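Local coordinates for alkaline phosphatase D (Bacillus subtilis, PDB 2YEQ), which hydrolyses phosphate esters with an active site that holds iron and calcium ions, at residues G416-A421 with F435-R440. Numbering follows the deposited sequence.
Sequences GADKRA and FFNDYR. With EDO (1,2-ethanediol), chain N.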
loop_
_atom_site.group_PDB
_atom_site.type_symbol
_atom_site.label_atom_id
_atom_site.label_comp_id
_atom_site.label_asym_id
_atom_site.label_seq_id
_atom_site.Cartn_x
_atom_site.Cartn_y
_atom_site.Cartn_z
ATOM N N GLY A 416 6.069 -9.802 16.263
ATOM C CA GLY A 416 6.818 -10.653 15.350
ATOM C C GLY A 416 8.185 -11.025 15.913
ATOM O O GLY A 416 8.386 -11.081 17.140
ATOM N N ALA A 417 9.118 -11.276 15.008
ATOM C CA ALA A 417 10.409 -11.868 15.379
ATOM C C ALA A 417 11.369 -11.769 14.207
ATOM O O ALA A 417 10.991 -11.341 13.115
ATOM C CB ALA A 417 10.214 -13.323 15.817
ATOM N N ASP A 418 12.639 -12.112 14.423
ATOM C CA ASP A 418 13.592 -12.063 13.323
ATOM C C ASP A 418 13.333 -13.186 12.311
ATOM O O ASP A 418 13.520 -13.014 11.110
ATOM C CB ASP A 418 15.046 -12.118 13.839
ATOM C CG ASP A 418 16.021 -11.559 12.846
ATOM O OD1 ASP A 418 16.118 -10.304 12.717
ATOM O OD2 ASP A 418 16.659 -12.370 12.148
ATOM N N LYS A 419 12.875 -14.317 12.816
ATOM C CA LYS A 419 12.746 -15.548 12.050
ATOM C C LYS A 419 11.544 -16.324 12.582
ATOM O O LYS A 419 11.213 -16.193 13.757
ATOM C CB LYS A 419 14.022 -16.376 12.286
ATOM C CG LYS A 419 14.249 -17.572 11.389
ATOM C CD LYS A 419 15.697 -18.101 11.594
ATOM C CE LYS A 419 15.868 -19.533 11.117
ATOM N NZ LYS A 419 17.255 -19.762 10.623
ATOM N N ARG A 420 10.949 -17.162 11.733
ATOM C CA ARG A 420 9.786 -18.009 12.072
ATOM C C ARG A 420 10.155 -19.501 11.995
ATOM O O ARG A 420 11.238 -19.853 11.564
ATOM C CB ARG A 420 8.682 -17.790 11.033
ATOM C CG ARG A 420 8.029 -16.479 11.065
ATOM C CD ARG A 420 6.594 -16.600 10.636
ATOM N NE ARG A 420 6.353 -16.356 9.214
ATOM C CZ ARG A 420 5.650 -15.310 8.740
ATOM N NH1 ARG A 420 5.148 -14.357 9.552
ATOM N NH2 ARG A 420 5.454 -15.205 7.437
ATOM N N ALA A 421 9.218 -20.364 12.372
ATOM C CA ALA A 421 9.411 -21.816 12.334
ATOM C C ALA A 421 9.610 -22.378 10.919
ATOM O O ALA A 421 10.285 -23.373 10.757
ATOM C CB ALA A 421 8.241 -22.500 13.016
ATOM N N PHE A 435 16.010 -13.194 1.363
ATOM C CA PHE A 435 15.806 -12.514 2.643
ATOM C C PHE A 435 14.442 -12.823 3.258
ATOM O O PHE A 435 13.472 -12.889 2.536
ATOM C CB PHE A 435 15.922 -11.010 2.409
ATOM C CG PHE A 435 15.753 -10.165 3.665
ATOM C CD1 PHE A 435 16.611 -10.305 4.739
ATOM C CD2 PHE A 435 14.763 -9.199 3.733
ATOM C CE1 PHE A 435 16.477 -9.514 5.864
ATOM C CE2 PHE A 435 14.611 -8.394 4.880
ATOM C CZ PHE A 435 15.451 -8.551 5.931
ATOM N N PHE A 436 14.411 -13.043 4.570
ATOM C CA PHE A 436 13.185 -13.044 5.347
ATOM C C PHE A 436 13.432 -12.303 6.656
ATOM O O PHE A 436 14.477 -12.489 7.276
ATOM C CB PHE A 436 12.689 -14.462 5.701
ATOM C CG PHE A 436 11.474 -14.455 6.590
ATOM C CD1 PHE A 436 10.225 -14.223 6.041
ATOM C CD2 PHE A 436 11.590 -14.604 7.962
ATOM C CE1 PHE A 436 9.088 -14.153 6.825
ATOM C CE2 PHE A 436 10.464 -14.536 8.780
ATOM C CZ PHE A 436 9.193 -14.319 8.204
ATOM N N ASN A 437 12.451 -11.502 7.079
ATOM C CA ASN A 437 12.392 -10.913 8.407
ATOM C C ASN A 437 10.936 -10.696 8.850
ATOM O O ASN A 437 10.080 -10.436 8.014
ATOM C CB ASN A 437 13.132 -9.575 8.401
ATOM C CG ASN A 437 13.304 -9.010 9.776
ATOM O OD1 ASN A 437 14.064 -9.545 10.618
ATOM N ND2 ASN A 437 12.603 -7.944 10.040
ATOM N N ASP A 438 10.651 -10.785 10.147
ATOM C CA ASP A 438 9.243 -10.676 10.619
ATOM C C ASP A 438 9.024 -9.620 11.711
ATOM O O ASP A 438 8.232 -9.824 12.608
ATOM C CB ASP A 438 8.745 -12.041 11.100
ATOM C CG ASP A 438 7.241 -12.098 11.279
ATOM O OD1 ASP A 438 6.521 -11.322 10.609
ATOM O OD2 ASP A 438 6.809 -12.912 12.124
ATOM N N TYR A 439 9.736 -8.496 11.611
ATOM C CA TYR A 439 9.478 -7.318 12.444
ATOM C C TYR A 439 8.685 -6.305 11.631
ATOM O O TYR A 439 8.800 -6.251 10.421
ATOM C CB TYR A 439 10.789 -6.661 12.876
ATOM C CG TYR A 439 11.641 -7.497 13.823
ATOM C CD1 TYR A 439 11.120 -8.008 14.980
ATOM C CD2 TYR A 439 12.996 -7.735 13.544
ATOM C CE1 TYR A 439 11.897 -8.758 15.836
ATOM C CE2 TYR A 439 13.779 -8.481 14.390
ATOM C CZ TYR A 439 13.230 -8.977 15.526
ATOM O OH TYR A 439 14.001 -9.723 16.380
ATOM N N ARG A 440 7.929 -5.458 12.323
ATOM C CA ARG A 440 7.143 -4.414 11.670
ATOM C C ARG A 440 8.022 -3.252 11.224
ATOM O O ARG A 440 9.131 -3.038 11.742
ATOM C CB ARG A 440 6.040 -3.923 12.602
ATOM C CG ARG A 440 5.213 -5.017 13.278
ATOM C CD ARG A 440 4.243 -5.682 12.302
ATOM N NE ARG A 440 4.893 -6.579 11.338
ATOM C CZ ARG A 440 5.484 -7.733 11.616
ATOM N NH1 ARG A 440 5.561 -8.187 12.856
ATOM N NH2 ARG A 440 6.004 -8.452 10.622
HETATM C C1 EDO N . 16.679 -9.826 17.071
HETATM O O1 EDO N . 17.243 -9.682 18.389
HETATM C C2 EDO N . 17.677 -10.255 15.999
HETATM O O2 EDO N . 17.560 -9.413 14.847
#
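A single antiparallel beta bridge, the hydrogen-bonded pair Ala417 and Asp438, ties the loop 416-421 to the chain where it leaves strand 433-437, an outermost strand of a mixed sheet in the calcineurin-like phosphatase domain. Ala417 N donates to Asp438 O at 2.9 Å, while the return bond from Asp438 N to Ala417 O is weak. At Gly416 the loop comes close enough for a CA-H...O contact, Gly416 CA to Asp438 O at 3.2 Å; a CB there would collide with that oxygen.

The bridge illustrates how one short backbone pairing can be reinforced by side chains from both segments. On one flank the Asp438 carboxylate stands between two arginines: Arg420 NH1 forms a long salt bridge to OD2 of Asp438 (3.4 Å), and Arg440 NH2 reaches OD1 of Asp438 at 2.9 Å, from above the carboxylate plane, while Arg440 NH1 also hydrogen-bonds to Gly414 O. The two positive groups would probably repel each other less with this acid between them, and Arg420 has a second acidic partner in Glu503. The Arg420 chain bends at chi2 and chi3, and CZ of Phe436 lies over one face of its guanidinium near the rim, 3.6 Å from Arg420 NE; guanidinium and ring planes are 52° apart. The side chain of Arg440 is about 9 Å from the bound iron.

On the other flank Tyr439 covers the backbone of Ala417, whose C sits 3.4 Å above the ring face near its rim, and its hydroxyl bonds to Val496 O. An alanine here would probably leave the Ala417-Asp418 peptide uncovered on that side and Val496 O without this mate. Beside the ring, Asp418, salt-bridged to Arg472, accepts through OD1 a 2.7 Å hydrogen bond from O2 of an ethanediol.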